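PDB 1Y23: histidine triad protein from Bacillus subtilis, which probably binds purine nucleotides and hydrolyses nucleoside phosphate derivatives such as phosphoramidates, as relatives in the histidine triad (HIT) family do, and carries a bound zinc ion. Local coordinates for residues A20-D25 with A30-S35; G40-I45 with P69-A74; R73-E78 with M103-R108. All coordinates share one frame; numbering follows the deposited sequence.

The three contacts illustrate how one antiparallel sheet is built and then covered on one face. Interaction 1 is the hairpin at the edge of the sheet. Strand 28-32 passes on from there to strand 42-46, with Phe31 O 2.7 Å from Leu43 N, and helix 67-79 lies over the sheet through Ile71 in interaction 2 and Ile75 in interaction 3. The centres of interactions 2 and 3 are about 5 Å apart, those of 1 and 2 about 8 Å. The zinc ion is nearer to interaction 1, about 9 Å from the side chain of Phe31 against about 14 Å from that of Val44. The strand of interaction 3 carries His104, from the histidine triad.

Interaction 1: A20-D25 with A30-S35; sequences AKVYED and AFLDIS
Val22 and Tyr23 both face Ala30, and this two-against-one pairing is a classic beta bulge in an antiparallel hairpin. Three backbone bonds hold it: Leu32 N to Ala20 O at 2.9 Å, Val22 N to Ala30 O at 3.0 Å, and Ala30 N to Tyr23 O at 2.8 Å. The packing is tightest beside the bulge. A chi1 of -59° sets CG1 of Val22 anti to the carbonyl carbon and leaves CG2 in the crowded position between N and C, where it presses on Ala30 CB at 3.4 Å, closer than usual for two carbons. Just before the strand, Ala20 CB lies 3.9 Å from Leu32 CD1, and Ser135 of the second subunit packs on both Val22 and Leu32. The side of Lys21 is looser: its extended chain runs to solvent and meets Glu24 of its own segment, NZ to OE2 at 3.2 Å, while Lys47 takes the second carboxylate oxygen of Glu24. Phe31 shares that face but turns its ring off toward Leu43 and Ile45. The hairpin therefore has two chemically distinct sides, with small apolar groups buried at the bulge and a charged pair at the surface, while the backbone bonds fix the register.

Interaction 2: G40-I45 with P69-A74; sequences GHTLVI and PKIARA
Ile71 of helix 67-79 and Val44 of strand 42-46 reach toward each other tip to tip, and this pair carries most of the contact, with Thr42 as a lesser third partner. The CA atoms of Ile71 and Val44 are 8.5 Å apart, a gap that the two side chains bridge. Ile71 holds CG1 beside its backbone N (chi1 -62°) and continues extended (chi2 173°), which sends CD1 out as the tip of a straight arm. That methyl comes up to the forked end of Val44, 3.7 Å from CG2 and 4.1 Å from CG1, and is thus received by both branches. The other branch of Ile71, CG2, lies more distantly, 4.3 Å from Thr42 CG2. Thr42 thereby offers a methyl to the helix, while its hydroxyl is employed within its own chain: OG1 donates to Gly40 O at 2.8 Å, tilted from the plane of that carbonyl, so a buried polar group has a partner inside an otherwise apolar layer. Ile71 also touches Ala30 and Ile105, so that a single side chain spans three neighbouring strands. On either side of Ile71 in sequence, Lys70 forms a salt bridge with Asp58 of the second subunit and Arg73 donates to Tyr54 O of that subunit. This is helix-on-sheet packing in a two-layer alpha+beta fold, here the HIT domain, whose helix 67-79 covers one face of its antiparallel sheet.

Interaction 3: R73-E78 with M103-R108; sequences RAIRDE and MHIIPR
Strand 103-108, which begins within the histidine triad sequence His100-x-His102-x-His104, is backed by helix 67-79 where Ile75 meets Ile105 and Pro107. The two branches of Ile75 divide the work. With CG1 beside the backbone N (chi1 -66°) and the chain extended beyond it, CD1 reaches Ile105 CG2 at 3.6 Å. CG2, anti to the backbone N, lies instead against the ring of Pro107, 4.0 Å from its CB. Both pairs cross obliquely, with the isoleucine set over two residues that point to the same face of the strand. CD1 of Ile75 also lies 3.3 Å from Thr42 OG1 on the adjoining strand. Between and before the two strand partners, the chain alternates: Ile106 points away from the helix, and His104, on that opposite face too, has polar and aromatic partners instead, its ND1 bonding to Leu87 O and its ring meeting Trp119 of the second subunit edge to face. On the outer side of the helix, Arg76 NH2 pairs with Asp77 OD1 at 3.0 Å, and the guanidinium makes a cation-pi contact with Tyr54 of the second subunit. Between helix and strand the chemistry is purely apolar, methyl against methyl and methyl against ring. All three side chains are buried, consistent with a dry contact held by van der Waals packing and the hydrophobic effect.

Interaction 1: A20-D25 with A30-S35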
loop_
_atom_site.group_PDB
_atom_site.type_symbol
_atom_site.label_atom_id
_atom_site.label_comp_id
_atom_site.label_asym_id
_atom_site.label_seq_id
_atom_site.Cartn_x
_atom_site.Cartn_y
_atom_site.Cartn_z
ATOM N N ALA B 20 0.132 21.318 1.734
ATOM C CA ALA B 20 1.239 21.260 2.684
ATOM C C ALA B 20 2.168 20.173 2.150
ATOM O O ALA B 20 2.002 18.990 2.464
ATOM C CB ALA B 20 0.720 20.893 4.072
ATOM N N LYS B 21 3.130 20.589 1.325
ATOM C CA LYS B 21 4.087 19.680 0.690
ATOM C C LYS B 21 5.159 19.116 1.618
ATOM O O LYS B 21 5.660 19.803 2.506
ATOM C CB LYS B 21 4.759 20.376 -0.504
ATOM C CG LYS B 21 3.780 20.881 -1.561
ATOM C CD LYS B 21 4.482 21.361 -2.833
ATOM C CE LYS B 21 3.474 21.887 -3.864
ATOM N NZ LYS B 21 4.088 22.253 -5.169
ATOM N N VAL B 22 5.509 17.853 1.408
ATOM C CA VAL B 22 6.526 17.222 2.231
ATOM C C VAL B 22 7.629 16.668 1.350
ATOM O O VAL B 22 8.774 16.513 1.780
ATOM C CB VAL B 22 5.925 16.093 3.076
ATOM C CG1 VAL B 22 4.824 16.659 3.963
ATOM C CG2 VAL B 22 5.369 15.008 2.173
ATOM N N TYR B 23 7.280 16.382 0.105
ATOM C CA TYR B 23 8.245 15.856 -0.834
ATOM C C TYR B 23 7.811 16.153 -2.249
ATOM O O TYR B 23 6.619 16.185 -2.547
ATOM C CB TYR B 23 8.388 14.349 -0.666
ATOM C CG TYR B 23 9.340 13.730 -1.660
ATOM C CD1 TYR B 23 10.710 13.657 -1.406
ATOM C CD2 TYR B 23 8.869 13.226 -2.869
ATOM C CE1 TYR B 23 11.585 13.086 -2.340
ATOM C CE2 TYR B 23 9.728 12.661 -3.800
ATOM C CZ TYR B 23 11.078 12.590 -3.531
ATOM O OH TYR B 23 11.906 11.995 -4.450
ATOM N N GLU B 24 8.791 16.380 -3.116
ATOM C CA GLU B 24 8.521 16.648 -4.516
ATOM C C GLU B 24 9.747 16.506 -5.408
ATOM O O GLU B 24 10.845 16.950 -5.057
ATOM C CB GLU B 24 7.923 18.052 -4.706
ATOM C CG GLU B 24 7.615 18.382 -6.177
ATOM C CD GLU B 24 6.947 19.734 -6.397
ATOM O OE1 GLU B 24 6.661 20.066 -7.571
ATOM O OE2 GLU B 24 6.705 20.463 -5.410
ATOM N N ASP B 25 9.548 15.856 -6.557
ATOM C CA ASP B 25 10.590 15.686 -7.569
ATOM C C ASP B 25 9.928 15.776 -8.935
ATOM O O ASP B 25 8.814 16.285 -9.058
ATOM C CB ASP B 25 11.363 14.357 -7.418
ATOM C CG ASP B 25 10.491 13.118 -7.594
ATOM O OD1 ASP B 25 9.657 13.080 -8.521
ATOM O OD2 ASP B 25 10.662 12.167 -6.806
ATOM N N ALA B 30 4.248 14.673 -2.833
ATOM C CA ALA B 30 3.698 14.228 -1.559
ATOM C C ALA B 30 3.237 15.449 -0.758
ATOM O O ALA B 30 3.878 16.503 -0.781
ATOM C CB ALA B 30 4.741 13.450 -0.783
ATOM N N PHE B 31 2.117 15.298 -0.059
ATOM C CA PHE B 31 1.548 16.377 0.740
ATOM C C PHE B 31 0.586 15.849 1.798
ATOM O O PHE B 31 -0.009 14.781 1.642
ATOM C CB PHE B 31 0.829 17.381 -0.167
ATOM C CG PHE B 31 -0.178 16.756 -1.090
ATOM C CD1 PHE B 31 -1.455 16.436 -0.638
ATOM C CD2 PHE B 31 0.155 16.482 -2.415
ATOM C CE1 PHE B 31 -2.389 15.853 -1.492
ATOM C CE2 PHE B 31 -0.769 15.900 -3.279
ATOM C CZ PHE B 31 -2.046 15.582 -2.819
ATOM N N LEU B 32 0.440 16.607 2.879
ATOM C CA LEU B 32 -0.437 16.222 3.975
ATOM C C LEU B 32 -1.906 16.097 3.557
ATOM O O LEU B 32 -2.403 16.883 2.748
ATOM C CB LEU B 32 -0.301 17.233 5.123
ATOM C CG LEU B 32 1.009 17.156 5.923
ATOM C CD1 LEU B 32 1.086 18.298 6.935
ATOM C CD2 LEU B 32 1.079 15.816 6.629
ATOM N N ASP B 33 -2.593 15.084 4.078
ATOM C CA ASP B 33 -4.017 14.915 3.778
ATOM C C ASP B 33 -4.699 15.805 4.814
ATOM O O ASP B 33 -4.478 15.635 6.012
ATOM C CB ASP B 33 -4.459 13.460 3.970
ATOM C CG ASP B 33 -5.907 13.220 3.548
ATOM O OD1 ASP B 33 -6.768 14.072 3.850
ATOM O OD2 ASP B 33 -6.201 12.179 2.918
ATOM N N ILE B 34 -5.517 16.749 4.367
ATOM C CA ILE B 34 -6.182 17.660 5.295
ATOM C C ILE B 34 -7.104 16.943 6.278
ATOM O O ILE B 34 -7.527 17.523 7.272
ATOM C CB ILE B 34 -6.977 18.739 4.537
ATOM C CG1 ILE B 34 -6.111 19.328 3.423
ATOM C CG2 ILE B 34 -7.368 19.860 5.488
ATOM C CD1 ILE B 34 -6.838 20.344 2.561
ATOM N N SER B 35 -7.402 15.675 5.999
ATOM C CA SER B 35 -8.259 14.871 6.871
ATOM C C SER B 35 -7.482 14.475 8.125
ATOM O O SER B 35 -8.066 14.248 9.190
ATOM C CB SER B 35 -8.727 13.601 6.149
ATOM O OG SER B 35 -9.417 13.909 4.949
#

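Interaction 2: G40-I45 with P69-A74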
loop_
_atom_site.group_PDB
_atom_site.type_symbol
_atom_site.label_atom_id
_atom_site.label_comp_id
_atom_site.label_asym_id
_atom_site.label_seq_id
_atom_site.Cartn_x
_atom_site.Cartn_y
_atom_site.Cartn_z
ATOM N N GLY B 40 0.402 13.652 10.736
ATOM C CA GLY B 40 1.416 13.263 9.771
ATOM C C GLY B 40 0.840 12.537 8.562
ATOM O O GLY B 40 1.580 12.114 7.674
ATOM N N HIS B 41 -0.480 12.392 8.532
ATOM C CA HIS B 41 -1.178 11.723 7.437
ATOM C C HIS B 41 -0.754 12.337 6.105
ATOM O O HIS B 41 -1.101 13.477 5.795
ATOM C CB HIS B 41 -2.696 11.851 7.647
ATOM C CG HIS B 41 -3.518 11.116 6.633
ATOM N ND1 HIS B 41 -3.018 10.067 5.895
ATOM C CD2 HIS B 41 -4.807 11.271 6.241
ATOM C CE1 HIS B 41 -3.959 9.609 5.088
ATOM N NE2 HIS B 41 -5.054 10.321 5.277
ATOM N N THR B 42 -0.004 11.568 5.319
ATOM C CA THR B 42 0.504 12.047 4.035
ATOM C C THR B 42 -0.041 11.332 2.795
ATOM O O THR B 42 -0.324 10.135 2.823
ATOM C CB THR B 42 2.046 11.931 3.999
ATOM O OG1 THR B 42 2.607 12.638 5.113
ATOM C CG2 THR B 42 2.599 12.514 2.715
ATOM N N LEU B 43 -0.180 12.084 1.707
ATOM C CA LEU B 43 -0.619 11.530 0.430
ATOM C C LEU B 43 0.556 11.593 -0.538
ATOM O O LEU B 43 1.140 12.655 -0.742
ATOM C CB LEU B 43 -1.777 12.328 -0.153
ATOM C CG LEU B 43 -3.121 12.023 0.493
ATOM C CD1 LEU B 43 -4.121 13.106 0.116
ATOM C CD2 LEU B 43 -3.598 10.633 0.041
ATOM N N VAL B 44 0.903 10.450 -1.122
ATOM C CA VAL B 44 1.999 10.379 -2.076
ATOM C C VAL B 44 1.382 10.020 -3.418
ATOM O O VAL B 44 0.824 8.929 -3.595
ATOM C CB VAL B 44 3.028 9.293 -1.693
ATOM C CG1 VAL B 44 4.191 9.310 -2.661
ATOM C CG2 VAL B 44 3.514 9.505 -0.274
ATOM N N ILE B 45 1.473 10.944 -4.362
ATOM C CA ILE B 45 0.902 10.717 -5.675
ATOM C C ILE B 45 1.892 11.034 -6.787
ATOM O O ILE B 45 2.848 11.775 -6.583
ATOM C CB ILE B 45 -0.367 11.596 -5.881
ATOM C CG1 ILE B 45 0.025 13.038 -6.208
ATOM C CG2 ILE B 45 -1.196 11.616 -4.596
ATOM C CD1 ILE B 45 -1.147 13.934 -6.553
ATOM N N PRO B 69 9.311 4.825 0.636
ATOM C CA PRO B 69 10.158 4.481 1.782
ATOM C C PRO B 69 10.806 5.721 2.399
ATOM O O PRO B 69 10.846 5.869 3.625
ATOM C CB PRO B 69 11.185 3.530 1.172
ATOM C CG PRO B 69 10.398 2.856 0.078
ATOM C CD PRO B 69 9.687 4.032 -0.546
ATOM N N LYS B 70 11.303 6.612 1.546
ATOM C CA LYS B 70 11.948 7.832 2.017
ATOM C C LYS B 70 10.982 8.645 2.875
ATOM O O LYS B 70 11.307 9.028 3.999
ATOM C CB LYS B 70 12.413 8.688 0.835
ATOM C CG LYS B 70 13.425 8.024 -0.082
ATOM C CD LYS B 70 13.740 8.937 -1.260
ATOM C CE LYS B 70 14.929 8.458 -2.067
ATOM N NZ LYS B 70 14.675 7.183 -2.753
ATOM N N ILE B 71 9.798 8.905 2.337
ATOM C CA ILE B 71 8.798 9.677 3.056
ATOM C C ILE B 71 8.384 8.972 4.340
ATOM O O ILE B 71 8.212 9.614 5.380
ATOM C CB ILE B 71 7.570 9.940 2.163
ATOM C CG1 ILE B 71 8.010 10.775 0.950
ATOM C CG2 ILE B 71 6.488 10.670 2.945
ATOM C CD1 ILE B 71 6.941 10.977 -0.116
ATOM N N ALA B 72 8.238 7.653 4.282
ATOM C CA ALA B 72 7.857 6.892 5.471
ATOM C C ALA B 72 8.892 7.059 6.587
ATOM O O ALA B 72 8.531 7.301 7.738
ATOM C CB ALA B 72 7.690 5.417 5.124
ATOM N N ARG B 73 10.174 6.925 6.255
ATOM C CA ARG B 73 11.223 7.074 7.262
ATOM C C ARG B 73 11.248 8.489 7.832
ATOM O O ARG B 73 11.486 8.682 9.020
ATOM C CB ARG B 73 12.597 6.756 6.677
ATOM C CG ARG B 73 12.910 5.285 6.538
ATOM C CD ARG B 73 14.375 5.106 6.160
ATOM N NE ARG B 73 14.683 5.782 4.904
ATOM C CZ ARG B 73 14.623 5.209 3.706
ATOM N NH1 ARG B 73 14.271 3.931 3.603
ATOM N NH2 ARG B 73 14.910 5.917 2.615
ATOM N N ALA B 74 11.010 9.474 6.972
ATOM C CA ALA B 74 11.006 10.866 7.391
ATOM C C ALA B 74 9.925 11.088 8.442
ATOM O O ALA B 74 10.168 11.713 9.476
ATOM C CB ALA B 74 10.764 11.770 6.194
#

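Interaction 3: R73-E78 with M103-R108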
loop_
_atom_site.group_PDB
_atom_site.type_symbol
_atom_site.label_atom_id
_atom_site.label_comp_id
_atom_site.label_asym_id
_atom_site.label_seq_id
_atom_site.Cartn_x
_atom_site.Cartn_y
_atom_site.Cartn_z
ATOM N N ARG B 73 10.174 6.925 6.255
ATOM C CA ARG B 73 11.223 7.074 7.262
ATOM C C ARG B 73 11.248 8.489 7.832
ATOM O O ARG B 73 11.486 8.682 9.020
ATOM C CB ARG B 73 12.597 6.756 6.677
ATOM C CG ARG B 73 12.910 5.285 6.538
ATOM C CD ARG B 73 14.375 5.106 6.160
ATOM N NE ARG B 73 14.683 5.782 4.904
ATOM C CZ ARG B 73 14.623 5.209 3.706
ATOM N NH1 ARG B 73 14.271 3.931 3.603
ATOM N NH2 ARG B 73 14.910 5.917 2.615
ATOM N N ALA B 74 11.010 9.474 6.972
ATOM C CA ALA B 74 11.006 10.866 7.391
ATOM C C ALA B 74 9.925 11.088 8.442
ATOM O O ALA B 74 10.168 11.713 9.476
ATOM C CB ALA B 74 10.764 11.770 6.194
ATOM N N ILE B 75 8.731 10.568 8.180
ATOM C CA ILE B 75 7.620 10.718 9.110
ATOM C C ILE B 75 7.894 9.965 10.397
ATOM O O ILE B 75 7.566 10.448 11.481
ATOM C CB ILE B 75 6.297 10.198 8.504
ATOM C CG1 ILE B 75 5.888 11.067 7.320
ATOM C CG2 ILE B 75 5.198 10.208 9.556
ATOM C CD1 ILE B 75 4.659 10.557 6.595
ATOM N N ARG B 76 8.499 8.786 10.280
ATOM C CA ARG B 76 8.806 7.970 11.455
ATOM C C ARG B 76 9.828 8.646 12.356
ATOM O O ARG B 76 9.735 8.566 13.582
ATOM C CB ARG B 76 9.341 6.591 11.044
ATOM C CG ARG B 76 9.667 5.689 12.239
ATOM C CD ARG B 76 10.732 4.650 11.898
ATOM N NE ARG B 76 11.950 5.275 11.381
ATOM C CZ ARG B 76 13.061 4.616 11.054
ATOM N NH1 ARG B 76 13.122 3.296 11.193
ATOM N NH2 ARG B 76 14.106 5.279 10.569
ATOM N N ASP B 77 10.816 9.297 11.749
ATOM C CA ASP B 77 11.847 9.973 12.531
ATOM C C ASP B 77 11.331 11.266 13.164
ATOM O O ASP B 77 11.735 11.624 14.268
ATOM C CB ASP B 77 13.067 10.310 11.667
ATOM C CG ASP B 77 13.764 9.080 11.122
ATOM O OD1 ASP B 77 13.622 7.985 11.708
ATOM O OD2 ASP B 77 14.478 9.220 10.109
ATOM N N GLU B 78 10.443 11.962 12.461
ATOM C CA GLU B 78 9.910 13.221 12.963
ATOM C C GLU B 78 8.955 13.076 14.141
ATOM O O GLU B 78 9.031 13.846 15.099
ATOM C CB GLU B 78 9.209 13.986 11.835
ATOM C CG GLU B 78 8.592 15.320 12.260
ATOM C CD GLU B 78 9.593 16.259 12.918
ATOM O OE1 GLU B 78 10.616 16.595 12.281
ATOM O OE2 GLU B 78 9.354 16.667 14.075
ATOM N N MET B 103 -1.307 7.098 -2.525
ATOM C CA MET B 103 -0.951 6.180 -1.459
ATOM C C MET B 103 -1.036 6.937 -0.143
ATOM O O MET B 103 -0.522 8.050 -0.036
ATOM C CB MET B 103 0.480 5.680 -1.658
ATOM C CG MET B 103 0.984 4.760 -0.564
ATOM S SD MET B 103 0.567 3.029 -0.867
ATOM C CE MET B 103 2.137 2.418 -1.476
ATOM N N HIS B 104 -1.707 6.354 0.848
ATOM C CA HIS B 104 -1.802 6.980 2.162
ATOM C C HIS B 104 -0.662 6.457 3.019
ATOM O O HIS B 104 -0.417 5.249 3.064
ATOM C CB HIS B 104 -3.093 6.606 2.898
ATOM C CG HIS B 104 -4.340 7.151 2.287
ATOM N ND1 HIS B 104 -5.094 6.443 1.374
ATOM C CD2 HIS B 104 -5.002 8.313 2.498
ATOM C CE1 HIS B 104 -6.167 7.144 1.055
ATOM N NE2 HIS B 104 -6.135 8.283 1.723
ATOM N N ILE B 105 0.030 7.363 3.693
ATOM C CA ILE B 105 1.098 6.980 4.600
ATOM C C ILE B 105 0.566 7.371 5.969
ATOM O O ILE B 105 0.571 8.546 6.341
ATOM C CB ILE B 105 2.401 7.736 4.294
ATOM C CG1 ILE B 105 2.900 7.324 2.902
ATOM C CG2 ILE B 105 3.444 7.433 5.361
ATOM C CD1 ILE B 105 4.247 7.895 2.533
ATOM N N ILE B 106 0.090 6.382 6.715
ATOM C CA ILE B 106 -0.507 6.653 8.011
ATOM C C ILE B 106 0.313 6.233 9.219
ATOM O O ILE B 106 0.489 5.051 9.491
ATOM C CB ILE B 106 -1.900 6.002 8.096
ATOM C CG1 ILE B 106 -2.751 6.455 6.896
ATOM C CG2 ILE B 106 -2.579 6.393 9.399
ATOM C CD1 ILE B 106 -3.976 5.593 6.633
ATOM N N PRO B 107 0.851 7.218 9.953
ATOM C CA PRO B 107 1.645 6.902 11.141
ATOM C C PRO B 107 0.661 6.479 12.226
ATOM O O PRO B 107 -0.477 6.957 12.255
ATOM C CB PRO B 107 2.337 8.227 11.454
ATOM C CG PRO B 107 1.314 9.233 11.029
ATOM C CD PRO B 107 0.827 8.672 9.709
ATOM N N ARG B 108 1.082 5.566 13.092
ATOM C CA ARG B 108 0.217 5.078 14.164
ATOM C C ARG B 108 0.768 5.473 15.529
ATOM O O ARG B 108 1.975 5.411 15.762
ATOM C CB ARG B 108 0.068 3.551 14.072
ATOM C CG ARG B 108 -0.629 3.072 12.803
ATOM C CD ARG B 108 -2.075 3.602 12.735
ATOM N NE ARG B 108 -2.992 2.885 13.616
ATOM C CZ ARG B 108 -3.369 1.619 13.442
ATOM N NH1 ARG B 108 -4.206 1.049 14.294
ATOM N NH2 ARG B 108 -2.920 0.920 12.408
#